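Side-chain contacts in carbohydrate binding family 6 (Clostridium thermocellum, PDB 5A8C), which hydrolyses terminal alpha-L-arabinofuranosyl units as a family 43 glycoside hydrolase built on a five-bladed beta-propeller: residues Pro163-Asp168 / Asn192-Thr197; Ser105-Asn110 / Tyr114-Asn119; Met202-Pro207 / Thr247-Lys252. All coordinates share one frame; numbering follows the deposited sequence.

Contact 1: residues Pro163-Asp168 / Asn192-Thr197; sequences PGVFVD and NDMIST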
ATOM      1  N   PRO A 163       4.682  -3.317  -3.431  1.00  4.91           N
ATOM      2  CA  PRO A 163       4.164  -4.626  -3.087  1.00  5.05           C
ATOM      3  C   PRO A 163       2.825  -4.575  -2.421  1.00  4.80           C
ATOM      4  O   PRO A 163       2.528  -3.693  -1.612  1.00  4.96           O
ATOM      5  CB  PRO A 163       5.196  -5.181  -2.109  1.00  5.96           C
ATOM      6  CG  PRO A 163       5.796  -3.936  -1.479  1.00  6.07           C
ATOM      7  CD  PRO A 163       5.858  -2.963  -2.604  1.00  5.60           C
ATOM      8  N   GLY A 164       2.015  -5.599  -2.664  1.00  5.32           N
ATOM      9  CA  GLY A 164       0.777  -5.872  -1.948  1.00  5.80           C
ATOM     10  C   GLY A 164       0.708  -7.335  -1.611  1.00  5.68           C
ATOM     11  O   GLY A 164       0.621  -8.151  -2.528  1.00  6.65           O
ATOM     12  N   VAL A 165       0.874  -7.700  -0.354  1.00  6.00           N
ATOM     13  CA  VAL A 165       0.950  -9.097   0.061  1.00  5.81           C
ATOM     14  C   VAL A 165      -0.374  -9.515   0.701  1.00  5.87           C
ATOM     15  O   VAL A 165      -1.024  -8.733   1.391  1.00  7.37           O
ATOM     16  CB  VAL A 165       2.177  -9.319   0.966  1.00  6.49           C
ATOM     17  CG1 VAL A 165       2.285 -10.753   1.453  1.00  7.00           C
ATOM     18  CG2 VAL A 165       3.445  -8.913   0.252  1.00  7.20           C
ATOM     19  N   PHE A 166      -0.737 -10.769   0.453  1.00  6.22           N
ATOM     20  CA  PHE A 166      -1.988 -11.342   0.838  1.00  7.20           C
ATOM     21  C   PHE A 166      -1.771 -12.832   1.184  1.00  6.51           C
ATOM     22  O   PHE A 166      -1.077 -13.503   0.434  1.00  7.71           O
ATOM     23  CB  PHE A 166      -2.967 -11.173  -0.371  1.00  8.68           C
ATOM     24  CG  PHE A 166      -4.155 -12.036  -0.285  1.00  8.05           C
ATOM     25  CD1 PHE A 166      -5.226 -11.741   0.556  1.00  9.98           C
ATOM     26  CD2 PHE A 166      -4.268 -13.170  -1.078  1.00 11.01           C
ATOM     27  CE1 PHE A 166      -6.353 -12.580   0.655  1.00 10.92           C
ATOM     28  CE2 PHE A 166      -5.392 -13.965  -1.029  1.00 11.65           C
ATOM     29  CZ  PHE A 166      -6.419 -13.693  -0.174  1.00 12.10           C
ATOM     30  N   VAL A 167      -2.459 -13.317   2.217  1.00  6.01           N
ATOM     31  CA  VAL A 167      -2.390 -14.721   2.624  1.00  6.30           C
ATOM     32  C   VAL A 167      -3.776 -15.339   2.413  1.00  6.02           C
ATOM     33  O   VAL A 167      -4.725 -14.875   3.025  1.00  7.02           O
ATOM     34  CB  VAL A 167      -1.897 -14.883   4.075  1.00  7.44           C
ATOM     35  CG1 VAL A 167      -1.797 -16.353   4.437  1.00  8.79           C
ATOM     36  CG2 VAL A 167      -0.586 -14.171   4.302  1.00  8.53           C
ATOM     37  N   ASP A 168      -3.849 -16.348   1.553  1.00  6.61           N
ATOM     38  CA  ASP A 168      -5.146 -16.952   1.206  1.00  6.78           C
ATOM     39  C   ASP A 168      -5.562 -18.005   2.249  1.00  6.94           C
ATOM     40  O   ASP A 168      -4.804 -18.401   3.147  1.00  8.13           O
ATOM     41  CB  ASP A 168      -5.053 -17.535  -0.179  1.00  6.89           C
ATOM     42  CG  ASP A 168      -6.380 -17.593  -0.936  1.00  7.37           C
ATOM     43  OD1 ASP A 168      -7.426 -17.261  -0.370  1.00  7.96           O
ATOM     44  OD2 ASP A 168      -6.291 -18.021  -2.121  1.00  8.50           O
ATOM     45  N   ASN A 192       5.859 -19.909   3.440  1.00  7.17           N
ATOM     46  CA  ASN A 192       5.147 -19.686   4.702  1.00  7.50           C
ATOM     47  C   ASN A 192       5.985 -18.847   5.676  1.00  7.58           C
ATOM     48  O   ASN A 192       5.395 -18.191   6.536  1.00  8.67           O
ATOM     49  CB  ASN A 192       4.748 -20.994   5.362  1.00  8.60           C
ATOM     50  CG  ASN A 192       3.595 -21.709   4.628  1.00  9.06           C
ATOM     51  OD1 ASN A 192       2.981 -21.160   3.705  1.00  9.88           O
ATOM     52  ND2 ASN A 192       3.304 -22.908   5.051  1.00 11.58           N
ATOM     53  N   ASP A 193       7.313 -18.838   5.544  1.00  7.94           N
ATOM     54  CA  ASP A 193       8.159 -17.986   6.382  1.00  8.52           C
ATOM     55  C   ASP A 193       8.123 -16.537   5.977  1.00  7.49           C
ATOM     56  O   ASP A 193       8.710 -15.707   6.700  1.00  8.17           O
ATOM     57  CB  ASP A 193       9.590 -18.512   6.434  1.00 10.04           C
ATOM     58  CG  ASP A 193      10.397 -18.442   5.104  1.00 10.30           C
ATOM     59  OD1 ASP A 193      10.009 -17.724   4.160  1.00 10.04           O
ATOM     60  OD2 ASP A 193      11.503 -19.064   5.087  1.00 13.62           O
ATOM     61  N   MET A 194       7.471 -16.184   4.874  1.00  6.76           N
ATOM     62  CA  MET A 194       7.203 -14.833   4.455  1.00  6.33           C
ATOM     63  C   MET A 194       8.427 -14.025   4.049  1.00  6.76           C
ATOM     64  O   MET A 194       8.329 -12.846   3.698  1.00  7.31           O
ATOM     65  CB  MET A 194       6.382 -14.082   5.494  1.00  6.89           C
ATOM     66  CG  MET A 194       5.039 -14.731   5.730  1.00  6.84           C
ATOM     67  SD  MET A 194       3.953 -14.732   4.271  1.00  7.28           S
ATOM     68  CE  MET A 194       3.214 -13.098   4.421  1.00  8.82           C
ATOM     69  N   ILE A 195       9.594 -14.693   3.956  1.00  7.00           N
ATOM     70  CA  ILE A 195      10.878 -14.039   3.643  1.00  7.25           C
ATOM     71  C   ILE A 195      11.590 -14.752   2.503  1.00  7.75           C
ATOM     72  O   ILE A 195      12.785 -14.557   2.314  1.00  8.80           O
ATOM     73  CB  ILE A 195      11.774 -13.903   4.898  1.00  8.04           C
ATOM     74  CG1 ILE A 195      12.145 -15.282   5.471  1.00  9.24           C
ATOM     75  CG2 ILE A 195      11.116 -13.017   5.927  1.00  8.17           C
ATOM     76  CD1 ILE A 195      13.269 -15.194   6.466  1.00 11.55           C
ATOM     77  N   SER A 196      10.825 -15.517   1.698  1.00  7.48           N
ATOM     78  CA  SER A 196      11.325 -16.267   0.577  1.00  7.68           C
ATOM     79  C   SER A 196      10.241 -16.317  -0.460  1.00  7.66           C
ATOM     80  O   SER A 196       9.053 -16.196  -0.129  1.00  7.90           O
ATOM     81  CB  SER A 196      11.685 -17.673   1.054  1.00  9.88           C
ATOM     82  OG  SER A 196      10.569 -18.371   1.590  1.00 10.99           O
ATOM     83  N   THR A 197      10.643 -16.519  -1.713  1.00  8.24           N
ATOM     84  CA  THR A 197       9.713 -16.757  -2.786  1.00  8.29           C
ATOM     85  C   THR A 197       9.668 -18.244  -3.131  1.00  9.06           C
ATOM     86  O   THR A 197      10.601 -18.965  -2.835  1.00 11.62           O
ATOM     87  CB  THR A 197      10.064 -15.911  -4.016  1.00  9.68           C
ATOM     88  OG1 THR A 197      11.367 -16.230  -4.461  1.00 11.87           O
ATOM     89  CG2 THR A 197      10.002 -14.415  -3.760  1.00 10.53           C
TER
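Met194 meets Val165 and Val167 through one methyl group, joining the loop after strand 185-190 to strand 164-167 of the same blade of the five-bladed beta-propeller. Val165 and Val167 sit two residues apart and point to the same face of their strand, whereas Phe166 between them points away. Along the loop, Asn192 leads into Asp193, which opens an Asx turn: its OD1 accepts the backbone N-H of Ile195, with N 3.1 Å from OD1 and approaching from above the carboxylate plane. Met194 lies inside this turn with a positive phi of 68°. Its side chain leaves with CG beside the backbone N and bends again at chi2 and chi3, all three torsions having the same sign, which carries CE over to the strand. There CE lies 3.9 Å from CG1 of Val165 and 4.0 Å from CG2 of Val167, with the sulfur behind it. The contact is small, about 90 Å² of buried surface, and entirely apolar. Val107 and Arg109 of strand 104-109 and Ala173 of strand 173-178 also border Met194. Further along the loop, Ser196 adds a second bond to Asp193: its OG donates to the same OD1 at 2.7 Å, from the opposite face of that plane.

Contact 2: residues Ser105-Asn110 / Tyr114-Asn119; sequences SIVYRN and YLYYGN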
ATOM      1  N   SER A 105       3.760  -2.671   2.626  1.00  5.52           N
ATOM      2  CA  SER A 105       2.682  -3.657   2.745  1.00  5.23           C
ATOM      3  C   SER A 105       2.922  -4.404   4.043  1.00  5.32           C
ATOM      4  O   SER A 105       4.023  -4.856   4.297  1.00  6.61           O
ATOM      5  CB  SER A 105       2.716  -4.612   1.575  1.00  5.90           C
ATOM      6  OG  SER A 105       1.721  -5.610   1.657  1.00  6.81           O
ATOM      7  N   ILE A 106       1.891  -4.497   4.904  1.00  5.62           N
ATOM      8  CA  ILE A 106       2.026  -5.121   6.220  1.00  5.56           C
ATOM      9  C   ILE A 106       1.178  -6.405   6.265  1.00  5.40           C
ATOM     10  O   ILE A 106       0.005  -6.399   5.848  1.00  6.19           O
ATOM     11  CB  ILE A 106       1.597  -4.126   7.329  1.00  6.38           C
ATOM     12  CG1 ILE A 106       1.816  -4.710   8.727  1.00  7.15           C
ATOM     13  CG2 ILE A 106       0.183  -3.600   7.145  1.00  6.75           C
ATOM     14  CD1 ILE A 106       3.238  -4.909   9.132  1.00  8.24           C
ATOM     15  N   VAL A 107       1.746  -7.423   6.880  1.00  5.64           N
ATOM     16  CA  VAL A 107       1.045  -8.701   7.121  1.00  5.84           C
ATOM     17  C   VAL A 107       1.422  -9.158   8.530  1.00  5.92           C
ATOM     18  O   VAL A 107       2.585  -9.125   8.918  1.00  6.88           O
ATOM     19  CB  VAL A 107       1.446  -9.778   6.086  1.00  7.03           C
ATOM     20  CG1 VAL A 107       0.720 -11.067   6.371  1.00  8.01           C
ATOM     21  CG2 VAL A 107       1.138  -9.306   4.696  1.00  8.55           C
ATOM     22  N   TYR A 108       0.403  -9.652   9.264  1.00  6.20           N
ATOM     23  CA  TYR A 108       0.596 -10.335  10.550  1.00  6.67           C
ATOM     24  C   TYR A 108       0.446 -11.846  10.314  1.00  7.05           C
ATOM     25  O   TYR A 108      -0.609 -12.280   9.878  1.00  8.13           O
ATOM     26  CB  TYR A 108      -0.417  -9.810  11.558  1.00  7.55           C
ATOM     27  CG  TYR A 108      -0.420 -10.494  12.905  1.00  8.40           C
ATOM     28  CD1 TYR A 108       0.722 -10.565  13.695  1.00  8.70           C
ATOM     29  CD2 TYR A 108      -1.587 -11.069  13.425  1.00 10.05           C
ATOM     30  CE1 TYR A 108       0.721 -11.163  14.952  1.00  9.86           C
ATOM     31  CE2 TYR A 108      -1.581 -11.677  14.667  1.00 10.43           C
ATOM     32  CZ  TYR A 108      -0.437 -11.726  15.425  1.00 10.14           C
ATOM     33  OH  TYR A 108      -0.485 -12.355  16.649  1.00 12.24           O
ATOM     34  N   ARG A 109       1.542 -12.578  10.519  1.00  7.20           N
ATOM     35  CA  ARG A 109       1.508 -14.038  10.283  1.00  7.07           C
ATOM     36  C   ARG A 109       2.503 -14.668  11.205  1.00  7.99           C
ATOM     37  O   ARG A 109       3.554 -14.058  11.487  1.00  8.79           O
ATOM     38  CB  ARG A 109       1.868 -14.366   8.826  1.00  7.04           C
ATOM     39  CG  ARG A 109       1.529 -15.806   8.447  1.00  7.40           C
ATOM     40  CD  ARG A 109       1.863 -16.157   7.048  1.00  6.89           C
ATOM     41  NE  ARG A 109       1.294 -17.450   6.720  1.00  8.06           N
ATOM     42  CZ  ARG A 109       1.399 -18.059   5.546  1.00  8.01           C
ATOM     43  NH1 ARG A 109       2.076 -17.524   4.572  1.00  7.09           N
ATOM     44  NH2 ARG A 109       0.811 -19.234   5.380  1.00 11.72           N
ATOM     45  N   ASN A 110       2.258 -15.882  11.677  1.00 10.10           N
ATOM     46  CA  ASN A 110       3.269 -16.557  12.510  1.00 12.48           C
ATOM     47  C   ASN A 110       3.561 -15.780  13.764  1.00 11.23           C
ATOM     48  O   ASN A 110       4.647 -15.930  14.308  1.00 13.55           O
ATOM     49  CB  ASN A 110       4.622 -16.800  11.744  1.00 13.77           C
ATOM     50  CG  ASN A 110       4.442 -17.389  10.344  1.00 14.78           C
ATOM     51  OD1 ASN A 110       3.614 -18.310  10.184  1.00 15.88           O
ATOM     52  ND2 ASN A 110       5.211 -16.874   9.336  1.00 14.38           N
ATOM     53  N   TYR A 114       5.410  -8.616   9.079  1.00  5.77           N
ATOM     54  CA  TYR A 114       6.213  -8.584   7.864  1.00  5.82           C
ATOM     55  C   TYR A 114       5.846  -7.333   7.101  1.00  5.66           C
ATOM     56  O   TYR A 114       4.664  -7.115   6.773  1.00  6.26           O
ATOM     57  CB  TYR A 114       5.925  -9.839   6.994  1.00  6.44           C
ATOM     58  CG  TYR A 114       6.277 -11.084   7.737  1.00  6.46           C
ATOM     59  CD1 TYR A 114       7.586 -11.578   7.712  1.00  6.91           C
ATOM     60  CD2 TYR A 114       5.339 -11.784   8.494  1.00  6.93           C
ATOM     61  CE1 TYR A 114       7.942 -12.678   8.456  1.00  7.89           C
ATOM     62  CE2 TYR A 114       5.695 -12.901   9.225  1.00  7.98           C
ATOM     63  CZ  TYR A 114       6.994 -13.370   9.171  1.00  7.97           C
ATOM     64  OH  TYR A 114       7.282 -14.509   9.882  1.00 10.99           O
ATOM     65  N   LEU A 115       6.836  -6.479   6.883  1.00  6.02           N
ATOM     66  CA  LEU A 115       6.688  -5.168   6.282  1.00  5.99           C
ATOM     67  C   LEU A 115       7.482  -5.161   4.981  1.00  5.87           C
ATOM     68  O   LEU A 115       8.697  -5.134   5.000  1.00  7.33           O
ATOM     69  CB  LEU A 115       7.216  -4.138   7.281  1.00  7.27           C
ATOM     70  CG  LEU A 115       7.049  -2.680   6.932  1.00  7.69           C
ATOM     71  CD1 LEU A 115       5.566  -2.281   6.935  1.00  9.05           C
ATOM     72  CD2 LEU A 115       7.783  -1.804   7.973  1.00 10.09           C
ATOM     73  N   TYR A 116       6.767  -5.206   3.877  1.00  5.52           N
ATOM     74  CA  TYR A 116       7.398  -5.233   2.546  1.00  5.54           C
ATOM     75  C   TYR A 116       7.512  -3.819   2.037  1.00  5.42           C
ATOM     76  O   TYR A 116       6.662  -2.971   2.376  1.00  6.72           O
ATOM     77  CB  TYR A 116       6.563  -6.112   1.579  1.00  5.60           C
ATOM     78  CG  TYR A 116       6.406  -7.495   2.103  1.00  5.71           C
ATOM     79  CD1 TYR A 116       5.368  -7.842   2.951  1.00  5.50           C
ATOM     80  CD2 TYR A 116       7.315  -8.498   1.731  1.00  5.96           C
ATOM     81  CE1 TYR A 116       5.251  -9.115   3.495  1.00  5.71           C
ATOM     82  CE2 TYR A 116       7.188  -9.775   2.249  1.00  6.20           C
ATOM     83  CZ  TYR A 116       6.184 -10.087   3.120  1.00  5.78           C
ATOM     84  OH  TYR A 116       6.056 -11.321   3.682  1.00  6.37           O
ATOM     85  N   TYR A 117       8.532  -3.520   1.251  1.00  5.31           N
ATOM     86  CA  TYR A 117       8.786  -2.144   0.851  1.00  5.72           C
ATOM     87  C   TYR A 117       9.529  -2.121  -0.450  1.00  5.40           C
ATOM     88  O   TYR A 117      10.257  -3.048  -0.828  1.00  6.44           O
ATOM     89  CB  TYR A 117       9.624  -1.420   1.941  1.00  5.98           C
ATOM     90  CG  TYR A 117      10.985  -2.031   2.192  1.00  6.16           C
ATOM     91  CD1 TYR A 117      11.149  -3.099   3.067  1.00  6.37           C
ATOM     92  CD2 TYR A 117      12.120  -1.513   1.575  1.00  6.73           C
ATOM     93  CE1 TYR A 117      12.407  -3.673   3.274  1.00  6.95           C
ATOM     94  CE2 TYR A 117      13.368  -2.071   1.790  1.00  6.79           C
ATOM     95  CZ  TYR A 117      13.532  -3.150   2.637  1.00  6.79           C
ATOM     96  OH  TYR A 117      14.799  -3.621   2.855  1.00  8.08           O
ATOM     97  N   GLY A 118       9.349  -1.019  -1.204  1.00  5.57           N
ATOM     98  CA  GLY A 118      10.075  -0.848  -2.468  1.00  5.82           C
ATOM     99  C   GLY A 118      11.295   0.005  -2.283  1.00  6.01           C
ATOM    100  O   GLY A 118      11.204   1.160  -1.818  1.00  6.65           O
ATOM    101  N   ASN A 119      12.455  -0.503  -2.681  1.00  6.20           N
ATOM    102  CA  ASN A 119      13.693   0.282  -2.718  1.00  6.56           C
ATOM    103  C   ASN A 119      13.753   1.162  -3.967  1.00  6.76           C
ATOM    104  O   ASN A 119      14.672   1.053  -4.766  1.00  8.14           O
ATOM    105  CB  ASN A 119      14.905  -0.635  -2.627  1.00  6.82           C
ATOM    106  CG  ASN A 119      16.231   0.116  -2.555  1.00  7.27           C
ATOM    107  OD1 ASN A 119      16.322   1.126  -1.842  1.00  8.22           O
ATOM    108  ND2 ASN A 119      17.228  -0.380  -3.209  1.00  8.38           N
TER
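Ser105 and Tyr116, and two residues further on Val107 and Tyr114, are the hydrogen-bonded antiparallel pairs of a beta hairpin formed by strands 104-109 and 112-118. The tight part is the paired backbone: each pair exchanges two N-H...O bonds, and the strand axes come within 4.7 Å of each other. Between them the non-hydrogen-bonded pair Ile106 and Leu115 points to the other face of the sheet, where their CD1 atoms meet at 4.1 Å. Weaker CA-H...O contacts fill in the pairing, among them Leu115 CA to Ser105 O at 3.3 Å. On the face of Ser105, Val107 and the two tyrosines, Val107 CG2 reaches diagonally to Tyr116 CE1 at 4.3 Å.

Toward the turn, the contacts between these two segments pass to side chains, ending at solvent-exposed Asn110. Tyr114 has CG beside its backbone N (chi1 -61°), which leans the ring back along the opposite strand. The ring turns its edge to Arg109, whose O lies in the ring plane 3.3 Å from Tyr114 CE2. Asn110 ND2 then donates to Tyr114 OH at 3.2 Å in a nearly straight bond (178°), the amide standing almost perpendicular to the ring. The same ND2 also bonds to Asn192 O.

Strand 124-129 continues the sheet beyond 112-118. Val165 and Val167 of strand 164-167 pack on Val107, while Ala41 and Val43 of strand 36-45 face Ile106 on the other side.

Contact 3: residues Met202-Pro207 / Thr247-Lys252; sequences MTMSAP and TGFQYK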
ATOM      1  N   MET A 202       4.248 -14.556 -12.056  1.00  8.33           N
ATOM      2  CA  MET A 202       3.388 -14.623 -13.197  0.80  9.39           C
ATOM      3  C   MET A 202       2.819 -13.238 -13.485  1.00  8.10           C
ATOM      4  O   MET A 202       2.836 -12.341 -12.631  1.00  9.58           O
ATOM      5  CB  MET A 202       2.416 -15.711 -13.093  0.80 12.45           C
ATOM      6  CG  MET A 202       1.387 -15.349 -12.202  0.80 12.40           C
ATOM      7  SD  MET A 202       0.005 -16.491 -11.944  0.80 20.43           S
ATOM      8  CE  MET A 202       0.934 -17.574 -10.948  0.80 11.43           C
ATOM      9  N   THR A 203       2.311 -13.064 -14.697  1.00  7.63           N
ATOM     10  CA  THR A 203       1.771 -11.796 -15.130  0.70  7.62           C
ATOM     11  C   THR A 203       0.293 -11.711 -14.959  1.00  7.31           C
ATOM     12  O   THR A 203      -0.442 -12.698 -15.088  1.00  8.03           O
ATOM     13  CB  THR A 203       2.088 -11.587 -16.617  0.70  8.10           C
ATOM     14  OG1 THR A 203       1.455 -12.510 -17.491  0.70 15.19           O
ATOM     15  CG2 THR A 203       3.559 -11.498 -16.700  0.70  5.22           C
ATOM     16  N   MET A 204      -0.139 -10.468 -14.571  1.00  7.79           N
ATOM     17  CA  MET A 204      -1.557 -10.119 -14.572  1.00  7.48           C
ATOM     18  C   MET A 204      -1.746  -8.870 -15.392  1.00  7.62           C
ATOM     19  O   MET A 204      -0.808  -8.149 -15.703  1.00  8.88           O
ATOM     20  CB  MET A 204      -2.088  -9.900 -13.138  1.00  8.08           C
ATOM     21  CG  MET A 204      -2.085 -11.120 -12.284  1.00  8.88           C
ATOM     22  SD  MET A 204      -2.514 -10.857 -10.575  1.00 10.47           S
ATOM     23  CE  MET A 204      -4.138 -10.121 -10.747  1.00 13.93           C
ATOM     24  N   SER A 205      -2.999  -8.583 -15.720  1.00  8.08           N
ATOM     25  CA  SER A 205      -3.347  -7.395 -16.476  0.50  8.11           C
ATOM     26  C   SER A 205      -4.574  -6.710 -15.861  1.00  8.09           C
ATOM     27  O   SER A 205      -5.513  -7.363 -15.431  1.00  9.14           O
ATOM     28  CB  SER A 205      -3.672  -7.728 -17.949  0.50  8.57           C
ATOM     29  OG  SER A 205      -2.685  -8.501 -18.589  0.50  9.25           O
ATOM     30  N   ALA A 206      -4.516  -5.389 -15.832  1.00  7.78           N
ATOM     31  CA  ALA A 206      -5.666  -4.595 -15.360  1.00  7.70           C
ATOM     32  C   ALA A 206      -5.699  -3.321 -16.167  1.00  7.63           C
ATOM     33  O   ALA A 206      -4.667  -2.714 -16.429  1.00  7.96           O
ATOM     34  CB  ALA A 206      -5.546  -4.239 -13.864  1.00  8.56           C
ATOM     35  N   PRO A 207      -6.905  -2.839 -16.525  1.00  8.19           N
ATOM     36  CA  PRO A 207      -6.994  -1.676 -17.373  1.00  8.70           C
ATOM     37  C   PRO A 207      -6.283  -0.471 -16.749  1.00  7.77           C
ATOM     38  O   PRO A 207      -6.563  -0.074 -15.610  1.00  8.05           O
ATOM     39  CB  PRO A 207      -8.504  -1.441 -17.483  1.00 10.67           C
ATOM     40  CG  PRO A 207      -9.136  -2.709 -17.186  1.00 11.46           C
ATOM     41  CD  PRO A 207      -8.244  -3.422 -16.249  1.00  9.06           C
ATOM     42  N   THR A 247      -5.822 -15.132 -11.697  1.00  8.18           N
ATOM     43  CA  THR A 247      -6.424 -15.255 -13.010  1.00  8.79           C
ATOM     44  C   THR A 247      -7.920 -15.030 -12.863  1.00  9.16           C
ATOM     45  O   THR A 247      -8.416 -15.014 -11.727  1.00  8.81           O
ATOM     46  CB  THR A 247      -6.195 -16.657 -13.648  1.00  9.88           C
ATOM     47  OG1 THR A 247      -6.782 -17.648 -12.826  1.00 10.50           O
ATOM     48  CG2 THR A 247      -4.725 -16.942 -13.851  1.00 10.37           C
ATOM     49  N   GLY A 248      -8.609 -14.808 -13.947  1.00  9.55           N
ATOM     50  CA  GLY A 248     -10.044 -14.754 -13.942  1.00 10.44           C
ATOM     51  C   GLY A 248     -10.631 -13.395 -13.569  1.00  9.59           C
ATOM     52  O   GLY A 248     -11.819 -13.335 -13.313  1.00 10.46           O
ATOM     53  N   PHE A 249      -9.831 -12.339 -13.576  1.00  9.08           N
ATOM     54  CA  PHE A 249     -10.324 -11.025 -13.132  1.00  8.77           C
ATOM     55  C   PHE A 249     -11.103 -10.313 -14.232  1.00  9.32           C
ATOM     56  O   PHE A 249     -10.776 -10.402 -15.420  1.00 11.43           O
ATOM     57  CB  PHE A 249      -9.141 -10.148 -12.677  1.00  8.34           C
ATOM     58  CG  PHE A 249      -8.605 -10.597 -11.361  1.00  8.01           C
ATOM     59  CD1 PHE A 249      -9.142 -10.104 -10.201  1.00  7.62           C
ATOM     60  CD2 PHE A 249      -7.580 -11.511 -11.259  1.00  8.42           C
ATOM     61  CE1 PHE A 249      -8.698 -10.541  -8.947  1.00  8.01           C
ATOM     62  CE2 PHE A 249      -7.146 -11.983 -10.034  1.00  9.00           C
ATOM     63  CZ  PHE A 249      -7.730 -11.492  -8.874  1.00  8.30           C
ATOM     64  N   GLN A 250     -12.095  -9.571 -13.775  1.00  9.17           N
ATOM     65  CA  GLN A 250     -12.882  -8.687 -14.630  1.00  9.70           C
ATOM     66  C   GLN A 250     -13.005  -7.348 -13.931  1.00  8.86           C
ATOM     67  O   GLN A 250     -13.297  -7.234 -12.723  1.00  8.76           O
ATOM     68  CB  GLN A 250     -14.283  -9.267 -14.864  1.00 13.16           C
ATOM     69  CG  GLN A 250     -14.217 -10.562 -15.699  1.00 15.83           C
ATOM     70  CD  GLN A 250     -13.800 -10.368 -17.154  1.00 21.40           C
ATOM     71  OE1 GLN A 250     -13.867  -9.271 -17.709  1.00 28.02           O
ATOM     72  NE2 GLN A 250     -13.375 -11.431 -17.769  1.00 27.14           N
ATOM     73  N   TYR A 251     -12.835  -6.277 -14.697  1.00  8.93           N
ATOM     74  CA  TYR A 251     -12.907  -4.877 -14.189  1.00  8.43           C
ATOM     75  C   TYR A 251     -14.297  -4.581 -13.709  1.00  7.97           C
ATOM     76  O   TYR A 251     -15.306  -4.900 -14.367  1.00  9.17           O
ATOM     77  CB  TYR A 251     -12.530  -3.941 -15.349  1.00  9.25           C
ATOM     78  CG  TYR A 251     -12.616  -2.498 -14.966  1.00  8.92           C
ATOM     79  CD1 TYR A 251     -11.588  -1.872 -14.309  1.00  9.12           C
ATOM     80  CD2 TYR A 251     -13.778  -1.766 -15.234  1.00  9.40           C
ATOM     81  CE1 TYR A 251     -11.690  -0.542 -13.935  1.00  9.41           C
ATOM     82  CE2 TYR A 251     -13.906  -0.430 -14.877  1.00 10.01           C
ATOM     83  CZ  TYR A 251     -12.866   0.173 -14.219  1.00  9.27           C
ATOM     84  OH  TYR A 251     -13.005   1.487 -13.832  1.00 10.68           O
ATOM     85  N   LYS A 252     -14.383  -3.880 -12.559  1.00  7.77           N
ATOM     86  CA  LYS A 252     -15.642  -3.552 -11.919  1.00  7.94           C
ATOM     87  C   LYS A 252     -15.885  -2.067 -11.655  1.00  8.35           C
ATOM     88  O   LYS A 252     -17.039  -1.715 -11.419  1.00  9.80           O
ATOM     89  CB  LYS A 252     -15.804  -4.312 -10.634  1.00  8.53           C
ATOM     90  CG  LYS A 252     -15.812  -5.814 -10.779  1.00  9.07           C
ATOM     91  CD  LYS A 252     -16.970  -6.353 -11.581  1.00 10.01           C
ATOM     92  CE  LYS A 252     -16.915  -7.865 -11.681  1.00 12.58           C
ATOM     93  NZ  LYS A 252     -17.967  -8.414 -12.563  1.00 13.68           N
TER
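This is an apolar contact between two blades of the propeller, in which Met204 and Pro207 meet Phe249 and Tyr251 with no hydrogen bond between the two segments. Met204 ends strand 200-204 of one blade, and Tyr251 belongs to strand 250-256, an outermost strand of the next. The backbones stay well apart: the closest CA pair, Met204 and Thr247, is separated by 7.2 Å, and side chains bridge the gap at two separate points.

At the first, Met204 runs straight through chi2 (173°) and bends at its last torsion, swinging the methyl toward the aromatic ring. CE lies 3.6 Å from CE2 of Phe249 and only slightly further from CD2, so it meets the CD2-CE2 side of the ring, approaching obliquely. The sulfur stands further back, leaving the methyl to make the contact.

At the second, the ring of Pro207 presents CG to Tyr251. This atom is 3.9 Å from CD1 and 4.1 Å from CB, touching the base of the tyrosine rather than its hydroxyl end. Tyr251 holds CG opposite its backbone N (chi1 178°), which brings CB and the CD1 side of the ring to the proline, the two side chains crossing at a slant. Its OH, at the far end, hydrogen-bonds to Glu238.

Around these two points, Phe224 of strand 221-228 packs on both Met204 and Phe249, and Tyr226 of that strand lies against Tyr251. Strand 185-190 pairs with 200-204 in one blade, and strand 237-242 with 250-256 in the other.

Contacts 1 and 2 each lie within one blade and meet where the two blades adjoin, their centres 8 Å apart. Besides the Asn110-Asn192 bond, Tyr116 OH with Met194 O at 2.7 Å and Ser105 OG with Val165 N at 3.0 Å are probable hydrogen bonds between them. Both contacts lie near the bound calcium ion, about 6 Å from the side chain of Ser105 and about 9 Å from that of Val165. Contact 3 is more peripheral, its centre about 20 Å from that of contact 1 and 23 Å from that of contact 2. It shares a sheet with contact 1, strands 164-167 and 200-204 both belonging to it, yet their nearest atoms remain about 9 Å apart.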